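PDB 3G02: epoxide hydrolase from Aspergillus niger, which probably hydrolyses epoxides to vicinal diols, with an alpha/beta hydrolase fold, and is here an enantioselective variant obtained by directed evolution. Local coordinates for residues S84-T89 with A100-E105; V110-L115 with F143-P148; V123-I128 with F376-R381. The protein carries 9 engineered substitutions. All blocks are in the same frame, centred on the assembly; numbering follows the deposited sequence. Where two conformers were deposited one is given.

Contact 1 (S84-T89 with A100-E105); sequences SFPQFT and AALFSE
The two ends of the hairpin 87-92/95-102 meet at Gln-87 and Ala-100, an antiparallel non-hydrogen-bonded pair with CA atoms 4.2 Å apart, and from there the touching parts diverge at 99°. A single backbone hydrogen bond joins the segments, from Ala-101 N to Pro-86 O at 3.0 Å. Its donor lies 28° above the carbonyl plane. The same oxygen takes a CA-H...O contact from Ala-100 CA at 3.3 Å.

Pro-86 CB, CG and CD each lie 3.3 Å from Ala-101 O, a buried oxygen with no hydrogen-bond partner. Leu-102 reaches over with CD2, which touches Pro-86 CD and meets the edge of the Phe-85 ring at CD1, 3.9 Å away. Phe-88 and Phe-103 approach tip to tip, with Phe-88 CE1 3.9 Å from Phe-103 CE2. Ala-101 CB sits over one face of the Phe-103 ring, toward its rim. The amide of Gln-87 turns to His-98, which bonds its OE1.

Phe-85 packs on Tyr-126, Leu-129 and Gln-130 of helix 126-135, and Arg-133 makes a cation-pi contact with it. Phe-9 meets both Phe-88 and Phe-103. Beyond Ala-100 and Leu-102 the sheet continues into strand 143-148.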
loop_
_atom_site.group_PDB
_atom_site.type_symbol
_atom_site.label_atom_id
_atom_site.label_comp_id
_atom_site.label_asym_id
_atom_site.label_seq_id
_atom_site.Cartn_x
_atom_site.Cartn_y
_atom_site.Cartn_z
ATOM N N SER A 84 28.603 -11.501 16.385
ATOM C CA SER A 84 29.392 -11.075 17.544
ATOM C C SER A 84 28.696 -11.330 18.881
ATOM O O SER A 84 29.333 -11.250 19.932
ATOM C CB SER A 84 29.800 -9.600 17.422
ATOM O OG SER A 84 28.687 -8.732 17.539
ATOM N N PHE A 85 27.397 -11.624 18.840
ATOM C CA PHE A 85 26.627 -11.941 20.040
ATOM C C PHE A 85 26.120 -13.376 19.969
ATOM O O PHE A 85 25.959 -13.913 18.871
ATOM C CB PHE A 85 25.445 -10.975 20.196
ATOM C CG PHE A 85 25.846 -9.599 20.639
ATOM C CD1 PHE A 85 25.902 -9.275 21.992
ATOM C CD2 PHE A 85 26.175 -8.622 19.702
ATOM C CE1 PHE A 85 26.279 -7.998 22.402
ATOM C CE2 PHE A 85 26.549 -7.342 20.104
ATOM C CZ PHE A 85 26.599 -7.031 21.455
ATOM N N PRO A 86 25.879 -14.008 21.137
ATOM C CA PRO A 86 25.321 -15.363 21.118
ATOM C C PRO A 86 23.967 -15.395 20.414
ATOM O O PRO A 86 23.095 -14.580 20.719
ATOM C CB PRO A 86 25.152 -15.701 22.606
ATOM C CG PRO A 86 26.149 -14.821 23.301
ATOM C CD PRO A 86 26.118 -13.540 22.515
ATOM N N GLN A 87 23.827 -16.309 19.456
ATOM C CA GLN A 87 22.547 -16.577 18.799
ATOM C C GLN A 87 22.260 -18.066 18.844
ATOM O O GLN A 87 23.184 -18.889 18.800
ATOM C CB GLN A 87 22.566 -16.156 17.333
ATOM C CG GLN A 87 22.841 -14.694 17.051
ATOM C CD GLN A 87 22.963 -14.451 15.568
ATOM O OE1 GLN A 87 21.969 -14.211 14.889
ATOM N NE2 GLN A 87 24.181 -14.535 15.046
ATOM N N PHE A 88 20.977 -18.404 18.907
ATOM C CA PHE A 88 20.533 -19.793 18.947
ATOM C C PHE A 88 19.242 -19.957 18.169
ATOM O O PHE A 88 18.567 -18.974 17.850
ATOM C CB PHE A 88 20.293 -20.238 20.394
ATOM C CG PHE A 88 21.448 -19.975 21.318
ATOM C CD1 PHE A 88 21.556 -18.755 21.983
ATOM C CD2 PHE A 88 22.420 -20.949 21.531
ATOM C CE1 PHE A 88 22.622 -18.503 22.842
ATOM C CE2 PHE A 88 23.490 -20.710 22.390
ATOM C CZ PHE A 88 23.592 -19.486 23.047
ATOM N N THR A 89 18.899 -21.201 17.856
ATOM C CA THR A 89 17.542 -21.522 17.429
ATOM C C THR A 89 16.991 -22.635 18.297
ATOM O O THR A 89 17.738 -23.476 18.806
ATOM C CB THR A 89 17.445 -21.957 15.947
ATOM O OG1 THR A 89 18.213 -23.147 15.731
ATOM C CG2 THR A 89 17.928 -20.858 15.010
ATOM N N ALA A 100 18.732 -13.997 19.846
ATOM C CA ALA A 100 20.018 -13.565 20.367
ATOM C C ALA A 100 19.863 -13.464 21.877
ATOM O O ALA A 100 18.755 -13.285 22.389
ATOM C CB ALA A 100 20.408 -12.219 19.781
ATOM N N ALA A 101 20.971 -13.589 22.605
ATOM C CA ALA A 101 20.892 -13.545 24.060
ATOM C C ALA A 101 22.202 -13.172 24.721
ATOM O O ALA A 101 23.273 -13.466 24.202
ATOM C CB ALA A 101 20.417 -14.889 24.610
ATOM N N LEU A 102 22.087 -12.516 25.873
ATOM C CA LEU A 102 23.175 -12.474 26.839
ATOM C C LEU A 102 22.655 -13.164 28.087
ATOM O O LEU A 102 21.738 -12.667 28.740
ATOM C CB LEU A 102 23.595 -11.040 27.171
ATOM C CG LEU A 102 24.287 -10.207 26.090
ATOM C CD1 LEU A 102 24.570 -8.818 26.649
ATOM C CD2 LEU A 102 25.573 -10.845 25.582
ATOM N N PHE A 103 23.224 -14.329 28.388
ATOM C CA PHE A 103 22.860 -15.063 29.591
ATOM C C PHE A 103 23.833 -14.785 30.723
ATOM O O PHE A 103 25.049 -14.836 30.540
ATOM C CB PHE A 103 22.805 -16.568 29.322
ATOM C CG PHE A 103 21.673 -16.986 28.426
ATOM C CD1 PHE A 103 20.352 -16.856 28.843
ATOM C CD2 PHE A 103 21.934 -17.522 27.173
ATOM C CE1 PHE A 103 19.302 -17.246 28.012
ATOM C CE2 PHE A 103 20.892 -17.917 26.336
ATOM C CZ PHE A 103 19.578 -17.782 26.759
ATOM N N SER A 104 23.281 -14.483 31.889
ATOM C CA SER A 104 24.082 -14.320 33.090
ATOM C C SER A 104 24.470 -15.682 33.656
ATOM O O SER A 104 23.786 -16.682 33.417
ATOM C CB SER A 104 23.302 -13.525 34.128
ATOM O OG SER A 104 24.059 -13.354 35.315
ATOM N N GLU A 105 25.578 -15.715 34.391
ATOM C CA GLU A 105 25.972 -16.907 35.141
ATOM C C GLU A 105 25.413 -16.848 36.565
ATOM O O GLU A 105 25.572 -17.794 37.341
ATOM C CB GLU A 105 27.496 -17.065 35.160
ATOM C CG GLU A 105 28.093 -17.599 33.859
ATOM C CD GLU A 105 29.615 -17.555 33.832
ATOM O OE1 GLU A 105 30.241 -17.462 34.912
ATOM O OE2 GLU A 105 30.190 -17.617 32.724
#

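Contact 2 (V110-L115 with F143-P148); sequences VPIALL and FHLVVP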
loop_
_atom_site.group_PDB
_atom_site.type_symbol
_atom_site.label_atom_id
_atom_site.label_comp_id
_atom_site.label_asym_id
_atom_site.label_seq_id
_atom_site.Cartn_x
_atom_site.Cartn_y
_atom_site.Cartn_z
ATOM N N VAL A 110 17.606 -11.653 36.624
ATOM C CA VAL A 110 16.231 -11.403 36.190
ATOM C C VAL A 110 16.083 -11.716 34.697
ATOM O O VAL A 110 16.772 -11.121 33.868
ATOM C CB VAL A 110 15.796 -9.935 36.443
ATOM C CG1 VAL A 110 14.316 -9.751 36.117
ATOM C CG2 VAL A 110 16.086 -9.515 37.880
ATOM N N PRO A 111 15.187 -12.658 34.346
ATOM C CA PRO A 111 14.959 -12.950 32.929
ATOM C C PRO A 111 14.120 -11.876 32.240
ATOM O O PRO A 111 13.032 -11.539 32.707
ATOM C CB PRO A 111 14.178 -14.268 32.960
ATOM C CG PRO A 111 14.244 -14.748 34.409
ATOM C CD PRO A 111 14.365 -13.517 35.217
ATOM N N ILE A 112 14.640 -11.337 31.138
ATOM C CA ILE A 112 13.914 -10.344 30.349
ATOM C C ILE A 112 13.928 -10.766 28.884
ATOM O O ILE A 112 14.975 -11.132 28.354
ATOM C CB ILE A 112 14.531 -8.916 30.470
ATOM C CG1 ILE A 112 14.743 -8.514 31.935
ATOM C CG2 ILE A 112 13.639 -7.879 29.775
ATOM C CD1 ILE A 112 15.596 -7.263 32.112
ATOM N N ALA A 113 12.759 -10.724 28.247
ATOM C CA ALA A 113 12.684 -10.843 26.789
ATOM C C ALA A 113 12.330 -9.483 26.215
ATOM O O ALA A 113 11.419 -8.817 26.699
ATOM C CB ALA A 113 11.654 -11.887 26.365
ATOM N N LEU A 114 13.067 -9.084 25.184
ATOM C CA LEU A 114 12.873 -7.786 24.546
ATOM C C LEU A 114 12.337 -8.027 23.143
ATOM O O LEU A 114 12.937 -8.771 22.367
ATOM C CB LEU A 114 14.185 -6.988 24.520
ATOM C CG LEU A 114 14.823 -6.731 25.898
ATOM C CD1 LEU A 114 15.879 -7.777 26.221
ATOM C CD2 LEU A 114 15.430 -5.338 25.976
ATOM N N LEU A 115 11.206 -7.396 22.842
ATOM C CA LEU A 115 10.413 -7.737 21.664
ATOM C C LEU A 115 10.353 -6.634 20.621
ATOM O O LEU A 115 9.871 -5.530 20.894
ATOM C CB LEU A 115 8.989 -8.132 22.065
ATOM C CG LEU A 115 8.813 -9.205 23.144
ATOM C CD1 LEU A 115 7.332 -9.501 23.314
ATOM C CD2 LEU A 115 9.574 -10.477 22.797
ATOM N N PHE A 143 20.820 -9.394 34.673
ATOM C CA PHE A 143 19.667 -9.871 33.915
ATOM C C PHE A 143 20.069 -10.955 32.931
ATOM O O PHE A 143 21.226 -11.040 32.521
ATOM C CB PHE A 143 19.025 -8.728 33.108
ATOM C CG PHE A 143 18.813 -7.452 33.881
ATOM C CD1 PHE A 143 18.266 -7.462 35.162
ATOM C CD2 PHE A 143 19.116 -6.225 33.296
ATOM C CE1 PHE A 143 18.060 -6.271 35.864
ATOM C CE2 PHE A 143 18.907 -5.034 33.985
ATOM C CZ PHE A 143 18.376 -5.057 35.275
ATOM N N HIS A 144 19.103 -11.793 32.558
ATOM C CA HIS A 144 19.210 -12.571 31.330
ATOM C C HIS A 144 18.500 -11.743 30.273
ATOM O O HIS A 144 17.370 -11.304 30.491
ATOM C CB HIS A 144 18.511 -13.925 31.459
ATOM C CG HIS A 144 19.156 -14.858 32.438
ATOM N ND1 HIS A 144 20.421 -15.373 32.254
ATOM C CD2 HIS A 144 18.693 -15.395 33.591
ATOM C CE1 HIS A 144 20.717 -16.172 33.264
ATOM N NE2 HIS A 144 19.683 -16.206 34.085
ATOM N N LEU A 145 19.167 -11.515 29.147
ATOM C CA LEU A 145 18.587 -10.705 28.078
ATOM C C LEU A 145 18.359 -11.571 26.851
ATOM O O LEU A 145 19.308 -11.971 26.177
ATOM C CB LEU A 145 19.479 -9.499 27.767
ATOM C CG LEU A 145 19.716 -8.572 28.965
ATOM C CD1 LEU A 145 21.021 -7.819 28.807
ATOM C CD2 LEU A 145 18.543 -7.631 29.194
ATOM N N VAL A 146 17.088 -11.871 26.591
ATOM C CA VAL A 146 16.690 -12.713 25.467
ATOM C C VAL A 146 15.994 -11.844 24.422
ATOM O O VAL A 146 15.044 -11.126 24.739
ATOM C CB VAL A 146 15.733 -13.844 25.924
ATOM C CG1 VAL A 146 15.377 -14.770 24.760
ATOM C CG2 VAL A 146 16.350 -14.650 27.076
ATOM N N VAL A 147 16.491 -11.914 23.190
ATOM C CA VAL A 147 15.978 -11.108 22.083
ATOM C C VAL A 147 15.512 -12.048 20.963
ATOM O O VAL A 147 16.295 -12.408 20.075
ATOM C CB VAL A 147 17.043 -10.122 21.547
ATOM C CG1 VAL A 147 16.424 -9.186 20.523
ATOM C CG2 VAL A 147 17.657 -9.311 22.685
ATOM N N PRO A 148 14.229 -12.457 21.018
ATOM C CA PRO A 148 13.746 -13.389 20.013
ATOM C C PRO A 148 13.418 -12.730 18.683
ATOM O O PRO A 148 13.046 -11.551 18.632
ATOM C CB PRO A 148 12.469 -13.949 20.644
ATOM C CG PRO A 148 11.974 -12.882 21.516
ATOM C CD PRO A 148 13.186 -12.115 22.001
HETATM O O HOH W 1 12.888 -9.043 19.632
#
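Strands 110-115 and 143-148 run roughly parallel, their axes 4.4 Å apart at the closest. They are the two strands of a right-handed beta-alpha-beta crossover through helix 126-135. Leu-115, at the end of the first, is about 8 Å from the predicted nucleophile Asp-193, side chain to side chain. Four backbone hydrogen bonds join the strands. The one from His-144 N to Val-110 O has its donor 47° above the carbonyl plane. The bonds from Val-146 N to Ile-112 O and from Leu-114 N to Val-146 O run nearly along the C=O axis.

Val-110, Ile-112, Phe-143 and Leu-145 share one face of the sheet. Phe-143 holds CG anti to its carbonyl carbon, and its ring lies beside Val-110 and Ile-112. The extended end of Ile-112 (chi2 168°) puts CD1 over one ring face, 4.0 Å from the Phe-143 centroid, a CH-pi contact. Val-110 CB approaches Phe-143 CD1 obliquely at 3.7 Å. Leu-114, with an unusual chi2 of 95°, sends CD1 across to Leu-145 CD2 at 4.0 Å. Pro-111, Ala-113, His-144 and Val-146 face the other way, where Pro-111 and Ala-113 meet Met-178 of helix 167-180. At the C-terminal ends, Leu-115 CD2 crosses the Pro-148 ring and touches its CG at 3.6 Å.

This end is buried and stays apolar, yet Pro-148 has no N-H to continue the direct ladder. One water satisfies Leu-114 O and Pro-148 O, donating to both at 2.7 Å, and so carries the link on.

Contact 3 (V123-I128 with F376-R381); sequences VEFYPI and FAALER
The methyl of Ala-378 is the centre of the tight part. Its CB points at the turn where the 3-10 segment 123-125 passes into helix 126-135, and lies 3.2 Å from Glu-124 O. The Phe-125 ring comes obliquely to the same methyl, CD1 to Ala-378 CB at 3.9 Å, and Ile-128 reaches it with CD1. Leu-379 lies across Glu-124 at about a right angle, its CD2 3.8 Å from Glu-124 CA.

Glu-124 has CG anti to the carbonyl carbon and is extended beyond it. In one of two deposited conformers its OE2 arrives at the edge of the Phe-376 ring, 3.0 Å from CD1, with carboxylate and ring planes 70° apart. If ionised, the carboxylate would be attracted weakly to the electropositive C-H edge. Tyr-282 stacks on that ring. The contact thus joins the start of helix 126-135 to the short helix just after the predicted catalytic His-375, with the Glu-124 side chain about 7 Å from that of the predicted nucleophile Asp-193.

The Pro-127 side is looser. Pro-127 CG is 4.4 Å from Leu-379 CD2, and no direct hydrogen bond joins the segments. A water bridges them instead. It donates to Glu-124 O and to Ala-378 O, 2.7 Å from each, and accepts from Ile-128 N at 2.9 Å.

Pro-382 and Leu-385 of helix 382-396 touch Ile-128, and Met-298 of helix 292-304 touches both Val-123 and Leu-379.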
loop_
_atom_site.group_PDB
_atom_site.type_symbol
_atom_site.label_atom_id
_atom_site.label_comp_id
_atom_site.label_asym_id
_atom_site.label_seq_id
_atom_site.Cartn_x
_atom_site.Cartn_y
_atom_site.Cartn_z
ATOM N N VAL A 123 18.016 -7.412 15.724
ATOM C CA VAL A 123 19.198 -6.569 15.551
ATOM C C VAL A 123 19.013 -5.207 16.217
ATOM O O VAL A 123 19.972 -4.609 16.703
ATOM C CB VAL A 123 19.535 -6.389 14.049
ATOM C CG1 VAL A 123 20.832 -5.606 13.862
ATOM C CG2 VAL A 123 19.644 -7.744 13.371
ATOM N N GLU A 124 17.776 -4.725 16.254
ATOM C CA GLU A 124 17.489 -3.439 16.881
ATOM C C GLU A 124 17.972 -3.348 18.322
ATOM O O GLU A 124 18.198 -2.248 18.832
ATOM C CB GLU A 124 15.999 -3.147 16.835
ATOM C CG GLU A 124 15.485 -2.879 15.453
ATOM C CD GLU A 124 14.014 -2.541 15.449
ATOM O OE1 GLU A 124 13.242 -3.219 16.158
ATOM O OE2 GLU A 124 13.630 -1.600 14.730
ATOM N N PHE A 125 18.107 -4.494 18.983
ATOM C CA PHE A 125 18.536 -4.518 20.375
ATOM C C PHE A 125 20.035 -4.699 20.563
ATOM O O PHE A 125 20.513 -4.713 21.696
ATOM C CB PHE A 125 17.745 -5.574 21.160
ATOM C CG PHE A 125 16.303 -5.210 21.358
ATOM C CD1 PHE A 125 15.939 -4.285 22.332
ATOM C CD2 PHE A 125 15.307 -5.769 20.557
ATOM C CE1 PHE A 125 14.607 -3.924 22.516
ATOM C CE2 PHE A 125 13.973 -5.418 20.734
ATOM C CZ PHE A 125 13.621 -4.495 21.715
ATOM N N TYR A 126 20.772 -4.823 19.461
ATOM C CA TYR A 126 22.225 -5.007 19.538
ATOM C C TYR A 126 22.964 -3.858 20.244
ATOM O O TYR A 126 23.818 -4.128 21.083
ATOM C CB TYR A 126 22.830 -5.327 18.165
ATOM C CG TYR A 126 22.927 -6.817 17.878
ATOM C CD1 TYR A 126 21.917 -7.701 18.284
ATOM C CD2 TYR A 126 24.021 -7.341 17.190
ATOM C CE1 TYR A 126 22.007 -9.066 18.022
ATOM C CE2 TYR A 126 24.112 -8.704 16.918
ATOM C CZ TYR A 126 23.107 -9.556 17.341
ATOM O OH TYR A 126 23.203 -10.902 17.073
ATOM N N PRO A 127 22.646 -2.583 19.921
ATOM C CA PRO A 127 23.267 -1.512 20.712
ATOM C C PRO A 127 23.078 -1.660 22.225
ATOM O O PRO A 127 24.029 -1.437 22.979
ATOM C CB PRO A 127 22.580 -0.248 20.177
ATOM C CG PRO A 127 22.316 -0.591 18.745
ATOM C CD PRO A 127 21.823 -2.020 18.829
ATOM N N ILE A 128 21.882 -2.056 22.661
ATOM C CA ILE A 128 21.627 -2.280 24.089
ATOM C C ILE A 128 22.404 -3.488 24.631
ATOM O O ILE A 128 22.995 -3.418 25.711
ATOM C CB ILE A 128 20.109 -2.373 24.395
ATOM C CG1 ILE A 128 19.481 -0.977 24.306
ATOM C CG2 ILE A 128 19.858 -3.019 25.769
ATOM C CD1 ILE A 128 17.972 -0.943 24.439
ATOM N N PHE A 376 12.144 4.152 16.683
ATOM C CA PHE A 376 13.091 3.057 16.833
ATOM C C PHE A 376 13.957 3.273 18.078
ATOM O O PHE A 376 15.178 3.433 17.985
ATOM C CB PHE A 376 13.942 2.911 15.566
ATOM C CG PHE A 376 13.152 2.516 14.339
ATOM C CD1 PHE A 376 12.825 1.184 14.113
ATOM C CD2 PHE A 376 12.741 3.467 13.414
ATOM C CE1 PHE A 376 12.090 0.806 12.989
ATOM C CE2 PHE A 376 12.020 3.100 12.281
ATOM C CZ PHE A 376 11.695 1.765 12.069
ATOM N N ALA A 377 13.312 3.265 19.243
ATOM C CA ALA A 377 13.957 3.647 20.499
ATOM C C ALA A 377 15.244 2.883 20.806
ATOM O O ALA A 377 16.232 3.482 21.219
ATOM C CB ALA A 377 12.983 3.533 21.654
ATOM N N ALA A 378 15.230 1.569 20.600
ATOM C CA ALA A 378 16.419 0.751 20.855
ATOM C C ALA A 378 17.599 1.134 19.958
ATOM O O ALA A 378 18.750 1.052 20.386
ATOM C CB ALA A 378 16.093 -0.733 20.722
ATOM N N LEU A 379 17.306 1.555 18.729
ATOM C CA LEU A 379 18.337 2.019 17.797
ATOM C C LEU A 379 18.743 3.466 18.032
ATOM O O LEU A 379 19.919 3.814 17.917
ATOM C CB LEU A 379 17.856 1.888 16.348
ATOM C CG LEU A 379 17.782 0.525 15.672
ATOM C CD1 LEU A 379 17.341 0.712 14.233
ATOM C CD2 LEU A 379 19.125 -0.189 15.724
ATOM N N GLU A 380 17.761 4.314 18.323
ATOM C CA GLU A 380 17.971 5.757 18.381
ATOM C C GLU A 380 18.495 6.207 19.733
ATOM O O GLU A 380 19.395 7.052 19.805
ATOM C CB GLU A 380 16.661 6.487 18.095
ATOM C CG GLU A 380 16.142 6.348 16.679
ATOM C CD GLU A 380 14.873 7.133 16.478
ATOM O OE1 GLU A 380 14.908 8.369 16.646
ATOM O OE2 GLU A 380 13.836 6.517 16.167
ATOM N N ARG A 381 17.910 5.654 20.796
ATOM C CA ARG A 381 18.217 6.064 22.168
ATOM C C ARG A 381 18.499 4.845 23.053
ATOM O O ARG A 381 17.845 4.670 24.087
ATOM C CB ARG A 381 17.056 6.882 22.761
ATOM C CG ARG A 381 16.541 8.046 21.907
ATOM C CD ARG A 381 17.620 9.072 21.573
ATOM N NE ARG A 381 18.173 9.712 22.762
ATOM C CZ ARG A 381 19.104 10.664 22.741
ATOM N NH1 ARG A 381 19.598 11.103 21.591
ATOM N NH2 ARG A 381 19.542 11.181 23.879
HETATM O O HOH W 2 19.490 -1.425 21.096
#

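All three contacts are largely buried, but partly exposed residues enter contacts 1 and 3, whereas every residue of contact 2 is buried. Contacts 1 and 2 belong to one sheet: strand 95-102 pairs with 143-148, probably through Ala-100 O to Val-147 N and Leu-102 O to Leu-145 N. Contact 2 is a regular ladder of amide bonds. Contact 1, at the open end of a hairpin where the chains turn apart, has one such bond and relies on aromatic, proline and leucine side chains. Contact 3 joins helical elements through an alanine methyl and a water. Helix 126-135 ties them together: Tyr-126 packs on Gln-87 and Ala-100, while Phe-125, just before it, packs on Leu-114 and Val-147.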